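Local structure of malate dehydrogenase (Plasmodium falciparum, 6Y91) at residues I7-I12 against L30-P35; L244-N249 against I274-A279. The protein probably catalyses the reversible NAD-dependent oxidation of a 2-hydroxy acid, malate to oxaloacetate, as a member of the LDH/MDH superfamily. All coordinates share one frame; numbering follows the deposited sequence.

Interaction 1: I7-I12 against L30-P35; sequences IGSGQI and LYDVVP. With NAD (nicotinamide-adenine-dinucleotide), chain E.
The backbone N-H of S9 points almost straight at OD2 of D32 (N to OD2 2.7 Å, angle at the hydrogen 169°) and takes the lone pair of OD2 that faces away from OD1. The same OD2 accepts O3B of NAD, while OD1 accepts O2B at 2.9 Å, so the carboxylate holds both hydroxyls of the adenine ribose. An Asx turn steadies the carboxylate, with V34 N donating to D32 OD1 at 3.3 Å. Y31 O is gripped twice: G8 N reaches it at 2.8 Å, and from the opposite face of its plane S9 OG comes in at 2.7 Å, standing above the carbonyl rather than on a lone pair. The hydroxyl gets there because OG lies anti to the carbonyl carbon of S9 (chi1 -41°), which lays it against the carbonyl of Y31.

This is the Rossmann beta-alpha-beta unit: strand 3-7 runs parallel to 27-31, the glycine-rich turn with G8 and G10 leads into helix 11-22, whose first turn holds G13, and the acid just past the second strand takes the ribose. At the N-terminal end of that helix, I12 N donates to phosphate oxygen O1N at 3.0 Å, and CA of G10 lies close against O5B.

Farther out the contact is apolar. I7 CG2 sits at the edge of the Y31 ring, 3.8 Å from CD2, while CD2 of L30 rests on S9 CB. On the cofactor side, V33 puts CG1 3.4 Å from C5A of the adenine. Helix 37-52 packs P38 against S9, L30 and D32, and helix 92-108 covers I7 with V101 and V105.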
loop_
_atom_site.group_PDB
_atom_site.type_symbol
_atom_site.label_atom_id
_atom_site.label_comp_id
_atom_site.label_asym_id
_atom_site.label_seq_id
_atom_site.Cartn_x
_atom_site.Cartn_y
_atom_site.Cartn_z
ATOM N N ILE A 7 -7.695 1.651 24.094
ATOM C CA ILE A 7 -7.771 1.815 25.549
ATOM C C ILE A 7 -6.427 1.366 26.114
ATOM O O ILE A 7 -6.198 0.188 26.395
ATOM C CB ILE A 7 -8.946 1.050 26.150
ATOM C CG1 ILE A 7 -10.258 1.604 25.598
ATOM C CG2 ILE A 7 -8.930 1.141 27.672
ATOM C CD1 ILE A 7 -11.479 0.955 26.181
ATOM N N GLY A 8 -5.528 2.328 26.289
ATOM C CA GLY A 8 -4.124 2.039 26.506
ATOM C C GLY A 8 -3.298 2.586 25.363
ATOM O O GLY A 8 -3.408 2.117 24.225
ATOM N N SER A 9 -2.466 3.581 25.651
ATOM C CA SER A 9 -1.655 4.255 24.647
ATOM C C SER A 9 -0.174 4.037 24.914
ATOM O O SER A 9 0.646 4.949 24.781
ATOM C CB SER A 9 -1.988 5.744 24.593
ATOM O OG SER A 9 -3.385 5.954 24.699
ATOM N N GLY A 10 0.182 2.815 25.295
ATOM C CA GLY A 10 1.569 2.412 25.401
ATOM C C GLY A 10 2.130 1.951 24.073
ATOM O O GLY A 10 1.677 2.365 22.999
ATOM N N GLN A 11 3.130 1.070 24.147
ATOM C CA GLN A 11 3.879 0.702 22.950
ATOM C C GLN A 11 3.012 -0.049 21.945
ATOM O O GLN A 11 3.086 0.215 20.740
ATOM C CB GLN A 11 5.110 -0.117 23.333
ATOM C CG GLN A 11 6.352 0.729 23.583
ATOM C CD GLN A 11 6.978 1.261 22.302
ATOM O OE1 GLN A 11 6.367 2.045 21.571
ATOM N NE2 GLN A 11 8.207 0.842 22.030
ATOM N N ILE A 12 2.185 -0.986 22.411
ATOM C CA ILE A 12 1.366 -1.761 21.483
ATOM C C ILE A 12 0.224 -0.909 20.943
ATOM O O ILE A 12 -0.047 -0.899 19.736
ATOM C CB ILE A 12 0.841 -3.040 22.159
ATOM C CG1 ILE A 12 1.995 -3.999 22.460
ATOM C CG2 ILE A 12 -0.200 -3.722 21.281
ATOM C CD1 ILE A 12 1.549 -5.319 23.065
ATOM N N LEU A 30 -6.987 7.762 21.206
ATOM C CA LEU A 30 -5.945 7.216 22.068
ATOM C C LEU A 30 -6.276 7.582 23.510
ATOM O O LEU A 30 -6.182 8.751 23.898
ATOM C CB LEU A 30 -4.576 7.752 21.661
ATOM C CG LEU A 30 -3.963 7.013 20.475
ATOM C CD1 LEU A 30 -3.097 7.946 19.652
ATOM C CD2 LEU A 30 -3.156 5.822 20.964
ATOM N N TYR A 31 -6.700 6.593 24.292
ATOM C CA TYR A 31 -7.033 6.797 25.693
ATOM C C TYR A 31 -5.957 6.187 26.583
ATOM O O TYR A 31 -5.439 5.103 26.299
ATOM C CB TYR A 31 -8.393 6.184 26.036
ATOM C CG TYR A 31 -8.651 6.100 27.524
ATOM C CD1 TYR A 31 -8.972 7.235 28.258
ATOM C CD2 TYR A 31 -8.559 4.890 28.197
ATOM C CE1 TYR A 31 -9.201 7.165 29.621
ATOM C CE2 TYR A 31 -8.785 4.809 29.558
ATOM C CZ TYR A 31 -9.107 5.950 30.265
ATOM O OH TYR A 31 -9.335 5.875 31.619
ATOM N N ASP A 32 -5.629 6.891 27.663
ATOM C CA ASP A 32 -4.734 6.368 28.680
ATOM C C ASP A 32 -5.057 7.047 30.000
ATOM O O ASP A 32 -5.729 8.081 30.043
ATOM C CB ASP A 32 -3.262 6.576 28.305
ATOM C CG ASP A 32 -2.354 5.510 28.890
ATOM O OD1 ASP A 32 -2.007 5.613 30.084
ATOM O OD2 ASP A 32 -1.988 4.568 28.154
ATOM N N VAL A 33 -4.568 6.447 31.085
ATOM C CA VAL A 33 -4.796 7.005 32.412
ATOM C C VAL A 33 -3.773 8.079 32.772
ATOM O O VAL A 33 -4.075 8.960 33.591
ATOM C CB VAL A 33 -4.808 5.882 33.470
ATOM C CG1 VAL A 33 -3.409 5.323 33.685
ATOM C CG2 VAL A 33 -5.412 6.375 34.779
ATOM N N VAL A 34 -2.589 8.047 32.171
ATOM C CA VAL A 34 -1.500 8.952 32.534
ATOM C C VAL A 34 -1.688 10.251 31.760
ATOM O O VAL A 34 -1.729 10.219 30.519
ATOM C CB VAL A 34 -0.131 8.331 32.235
ATOM C CG1 VAL A 34 0.971 9.363 32.446
ATOM C CG2 VAL A 34 0.100 7.110 33.112
ATOM N N PRO A 35 -1.822 11.395 32.432
ATOM C CA PRO A 35 -2.031 12.658 31.714
ATOM C C PRO A 35 -0.892 12.966 30.753
ATOM O O PRO A 35 0.285 12.799 31.076
ATOM C CB PRO A 35 -2.109 13.695 32.841
ATOM C CG PRO A 35 -2.501 12.906 34.054
ATOM C CD PRO A 35 -1.820 11.583 33.892
HETATM P PA NAD E . 2.699 -0.503 28.133
HETATM O O1A NAD E . 3.869 -0.051 27.404
HETATM O O2A NAD E . 3.130 -0.386 29.509
HETATM O O5B NAD E . 1.391 0.415 27.827
HETATM C C5B NAD E . 0.260 0.165 28.630
HETATM C C4B NAD E . -0.410 1.428 28.974
HETATM O O4B NAD E . -1.596 1.138 29.831
HETATM C C3B NAD E . 0.521 2.298 29.764
HETATM O O3B NAD E . 0.790 3.526 29.002
HETATM C C2B NAD E . -0.147 2.612 31.009
HETATM O O2B NAD E . 0.026 4.030 31.316
HETATM C C1B NAD E . -1.585 2.327 30.737
HETATM N N9A NAD E . -2.405 2.122 31.889
HETATM C C8A NAD E . -1.994 1.736 33.090
HETATM N N7A NAD E . -2.906 1.666 33.815
HETATM C C5A NAD E . -4.076 1.995 33.212
HETATM C C6A NAD E . -5.479 2.082 33.623
HETATM N N6A NAD E . -5.888 1.770 34.986
HETATM N N1A NAD E . -6.477 2.492 32.640
HETATM C C2A NAD E . -5.999 2.766 31.401
HETATM N N3A NAD E . -4.792 2.689 31.054
HETATM C C4A NAD E . -3.906 2.368 31.771
HETATM O O3 NAD E . 2.298 -2.050 27.763
HETATM P PN NAD E . 2.319 -2.718 26.237
HETATM O O1N NAD E . 1.605 -1.894 25.251
HETATM O O2N NAD E . 3.665 -2.820 25.676
HETATM O O5D NAD E . 1.545 -4.184 26.359
HETATM C C5D NAD E . 0.144 -4.139 26.605
HETATM C C4D NAD E . -0.393 -5.407 27.121
HETATM O O4D NAD E . -0.371 -6.492 26.086
HETATM C C3D NAD E . 0.563 -5.832 28.224
HETATM O O3D NAD E . -0.093 -6.548 29.285
HETATM C C2D NAD E . 1.449 -6.745 27.557
HETATM O O2D NAD E . 2.203 -7.371 28.592
HETATM C C1D NAD E . 0.449 -7.588 26.744
HETATM N N1N NAD E . 0.935 -8.412 25.872
HETATM C C2N NAD E . 0.013 -9.307 25.294
HETATM C C3N NAD E . 0.448 -10.298 24.138
HETATM C C7N NAD E . -0.616 -11.242 23.521
HETATM O O7N NAD E . -0.319 -12.128 22.782
HETATM N N7N NAD E . -2.029 -11.020 23.872
HETATM C C4N NAD E . 1.755 -10.281 23.706
HETATM C C5N NAD E . 2.605 -9.265 24.171
HETATM C C6N NAD E . 2.128 -8.232 25.249
#

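Interaction 2: L244-N249 against I274-A279; sequences LYNENN and INNKGA
The amides of N246 and N276 lie face on face, their planes only 12° apart and CG of N246 3.3 Å from CG of N276. The two side chains cross at about a right angle, and the stack leaves OD1 of N246 beside the start of the turn, where it accepts the backbone N of N276 at 2.9 Å. N246 reaches across because its CG stands anti to the backbone N (chi1 -161°).

The second amide pair meets differently. N275 ND2 donates to N248 OD1 at 2.6 Å, a nearly straight bond with the acceptor in the amide plane of N275, yet the planes are steeply inclined, 75° apart. CB of N275 is flanked by two oxygens, N246 OD1 and N248 OD1, both 3.3 Å away. Its own OD1 turns the other way, accepting K277 N at 2.9 Å in an Asx turn and also H280 NE2. That turn overlaps the type I beta turn N275 to G278, which closes the hairpin between strands 270-275 and 278-281.

Backbone bonds join the rest: N248 N makes a weak one to I274 O, which S242 OG also reaches, and I274 N gives a long one to N249 O. E247 is paired by a salt bridge with K241, and N249 ND2 bonds to E164 of a neighbouring subunit.

N246, with positive phi, is the C-prime residue of the Schellman motif that ends helix 230-244. The chain then crosses to strand 249-258, partner of 270-275 in the sheet, while I274 packs back on M239 and Y243 of the helix.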
loop_
_atom_site.group_PDB
_atom_site.type_symbol
_atom_site.label_atom_id
_atom_site.label_comp_id
_atom_site.label_asym_id
_atom_site.label_seq_id
_atom_site.Cartn_x
_atom_site.Cartn_y
_atom_site.Cartn_z
ATOM N N LEU A 244 -13.974 -5.085 10.296
ATOM C CA LEU A 244 -14.533 -3.913 9.628
ATOM C C LEU A 244 -14.942 -4.223 8.194
ATOM O O LEU A 244 -15.992 -3.765 7.728
ATOM C CB LEU A 244 -13.527 -2.762 9.659
ATOM C CG LEU A 244 -13.325 -2.092 11.019
ATOM C CD1 LEU A 244 -12.130 -1.155 10.988
ATOM C CD2 LEU A 244 -14.582 -1.348 11.438
ATOM N N TYR A 245 -14.137 -5.009 7.480
ATOM C CA TYR A 245 -14.375 -5.277 6.068
ATOM C C TYR A 245 -15.119 -6.588 5.828
ATOM O O TYR A 245 -15.153 -7.066 4.690
ATOM C CB TYR A 245 -13.051 -5.271 5.301
ATOM C CG TYR A 245 -12.398 -3.907 5.222
ATOM C CD1 TYR A 245 -13.119 -2.753 5.505
ATOM C CD2 TYR A 245 -11.064 -3.774 4.859
ATOM C CE1 TYR A 245 -12.529 -1.505 5.432
ATOM C CE2 TYR A 245 -10.464 -2.530 4.783
ATOM C CZ TYR A 245 -11.202 -1.399 5.071
ATOM O OH TYR A 245 -10.612 -0.157 4.999
ATOM N N ASN A 246 -15.730 -7.157 6.869
ATOM C CA ASN A 246 -16.528 -8.382 6.767
ATOM C C ASN A 246 -15.785 -9.463 5.978
ATOM O O ASN A 246 -16.273 -10.001 4.983
ATOM C CB ASN A 246 -17.892 -8.077 6.139
ATOM C CG ASN A 246 -18.920 -9.153 6.425
ATOM O OD1 ASN A 246 -18.923 -9.756 7.497
ATOM N ND2 ASN A 246 -19.806 -9.396 5.465
ATOM N N GLU A 247 -14.580 -9.776 6.451
ATOM C CA GLU A 247 -13.626 -10.552 5.666
ATOM C C GLU A 247 -13.768 -12.057 5.843
ATOM O O GLU A 247 -13.441 -12.806 4.913
ATOM C CB GLU A 247 -12.196 -10.136 6.021
ATOM C CG GLU A 247 -11.837 -8.720 5.604
ATOM C CD GLU A 247 -10.339 -8.486 5.573
ATOM O OE1 GLU A 247 -9.657 -8.866 6.545
ATOM O OE2 GLU A 247 -9.844 -7.920 4.575
ATOM N N ASN A 248 -14.209 -12.517 7.017
ATOM C CA ASN A 248 -14.392 -13.940 7.310
ATOM C C ASN A 248 -13.067 -14.699 7.330
ATOM O O ASN A 248 -13.017 -15.884 6.997
ATOM C CB ASN A 248 -15.374 -14.602 6.335
ATOM C CG ASN A 248 -16.794 -14.637 6.871
ATOM O OD1 ASN A 248 -17.011 -14.691 8.080
ATOM N ND2 ASN A 248 -17.767 -14.606 5.971
ATOM N N ASN A 249 -11.985 -14.023 7.711
ATOM C CA ASN A 249 -10.683 -14.670 7.792
ATOM C C ASN A 249 -10.634 -15.626 8.980
ATOM O O ASN A 249 -11.282 -15.412 10.008
ATOM C CB ASN A 249 -9.575 -13.625 7.921
ATOM C CG ASN A 249 -8.884 -13.330 6.604
ATOM O OD1 ASN A 249 -8.299 -14.216 5.982
ATOM N ND2 ASN A 249 -8.947 -12.075 6.174
ATOM N N ILE A 274 -13.635 -14.247 11.963
ATOM C CA ILE A 274 -14.004 -12.887 12.339
ATOM C C ILE A 274 -14.708 -12.226 11.160
ATOM O O ILE A 274 -14.248 -12.323 10.017
ATOM C CB ILE A 274 -12.782 -12.066 12.789
ATOM C CG1 ILE A 274 -12.105 -12.738 13.988
ATOM C CG2 ILE A 274 -13.199 -10.651 13.154
ATOM C CD1 ILE A 274 -10.883 -12.001 14.486
ATOM N N ASN A 275 -15.807 -11.532 11.443
ATOM C CA ASN A 275 -16.560 -10.823 10.415
ATOM C C ASN A 275 -17.428 -9.764 11.086
ATOM O O ASN A 275 -17.361 -9.563 12.302
ATOM C CB ASN A 275 -17.398 -11.787 9.564
ATOM C CG ASN A 275 -18.389 -12.601 10.385
ATOM O OD1 ASN A 275 -18.994 -12.107 11.338
ATOM N ND2 ASN A 275 -18.566 -13.859 10.002
ATOM N N ASN A 276 -18.226 -9.074 10.263
ATOM C CA ASN A 276 -19.258 -8.124 10.678
ATOM C C ASN A 276 -19.835 -8.397 12.060
ATOM O O ASN A 276 -19.898 -7.497 12.902
ATOM C CB ASN A 276 -20.413 -8.129 9.672
ATOM C CG ASN A 276 -20.280 -7.056 8.620
ATOM O OD1 ASN A 276 -19.344 -6.258 8.644
ATOM N ND2 ASN A 276 -21.223 -7.028 7.685
ATOM N N LYS A 277 -20.257 -9.635 12.298
ATOM C CA LYS A 277 -21.012 -9.974 13.495
ATOM C C LYS A 277 -20.124 -10.459 14.630
ATOM O O LYS A 277 -20.639 -10.793 15.701
ATOM C CB LYS A 277 -22.054 -11.046 13.163
ATOM C CG LYS A 277 -22.735 -10.848 11.818
ATOM C CD LYS A 277 -23.939 -9.935 11.942
ATOM C CE LYS A 277 -25.122 -10.677 12.540
ATOM N NZ LYS A 277 -26.329 -9.812 12.635
ATOM N N GLY A 278 -18.811 -10.490 14.426
ATOM C CA GLY A 278 -17.871 -10.674 15.512
ATOM C C GLY A 278 -16.921 -11.833 15.295
ATOM O O GLY A 278 -16.455 -12.066 14.177
ATOM N N ALA A 279 -16.639 -12.576 16.362
ATOM C CA ALA A 279 -15.724 -13.709 16.333
ATOM C C ALA A 279 -16.505 -14.975 16.647
ATOM O O ALA A 279 -17.187 -15.046 17.674
ATOM C CB ALA A 279 -14.577 -13.521 17.332
#

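Overall arrangement
Interaction 1 lies in the NAD-binding domain and interaction 2, later in the chain, in the alpha/beta C-terminal domain. Their centres are 26 Å apart and their nearest atoms about 14 Å, so they do not touch. Helix 230-244 runs between them: P232 and I236, in its first half, pack on I12, and its end passes into 244-249. Interaction 1 belongs to the parallel sheet and carries the adenosine end and a phosphate of the cofactor; interaction 2 ties the helix end to a hairpin of an antiparallel sheet, with the side chain of I274 about 13 Å from NAD. The helix thus physically connects the nucleotide site with the C-terminal domain.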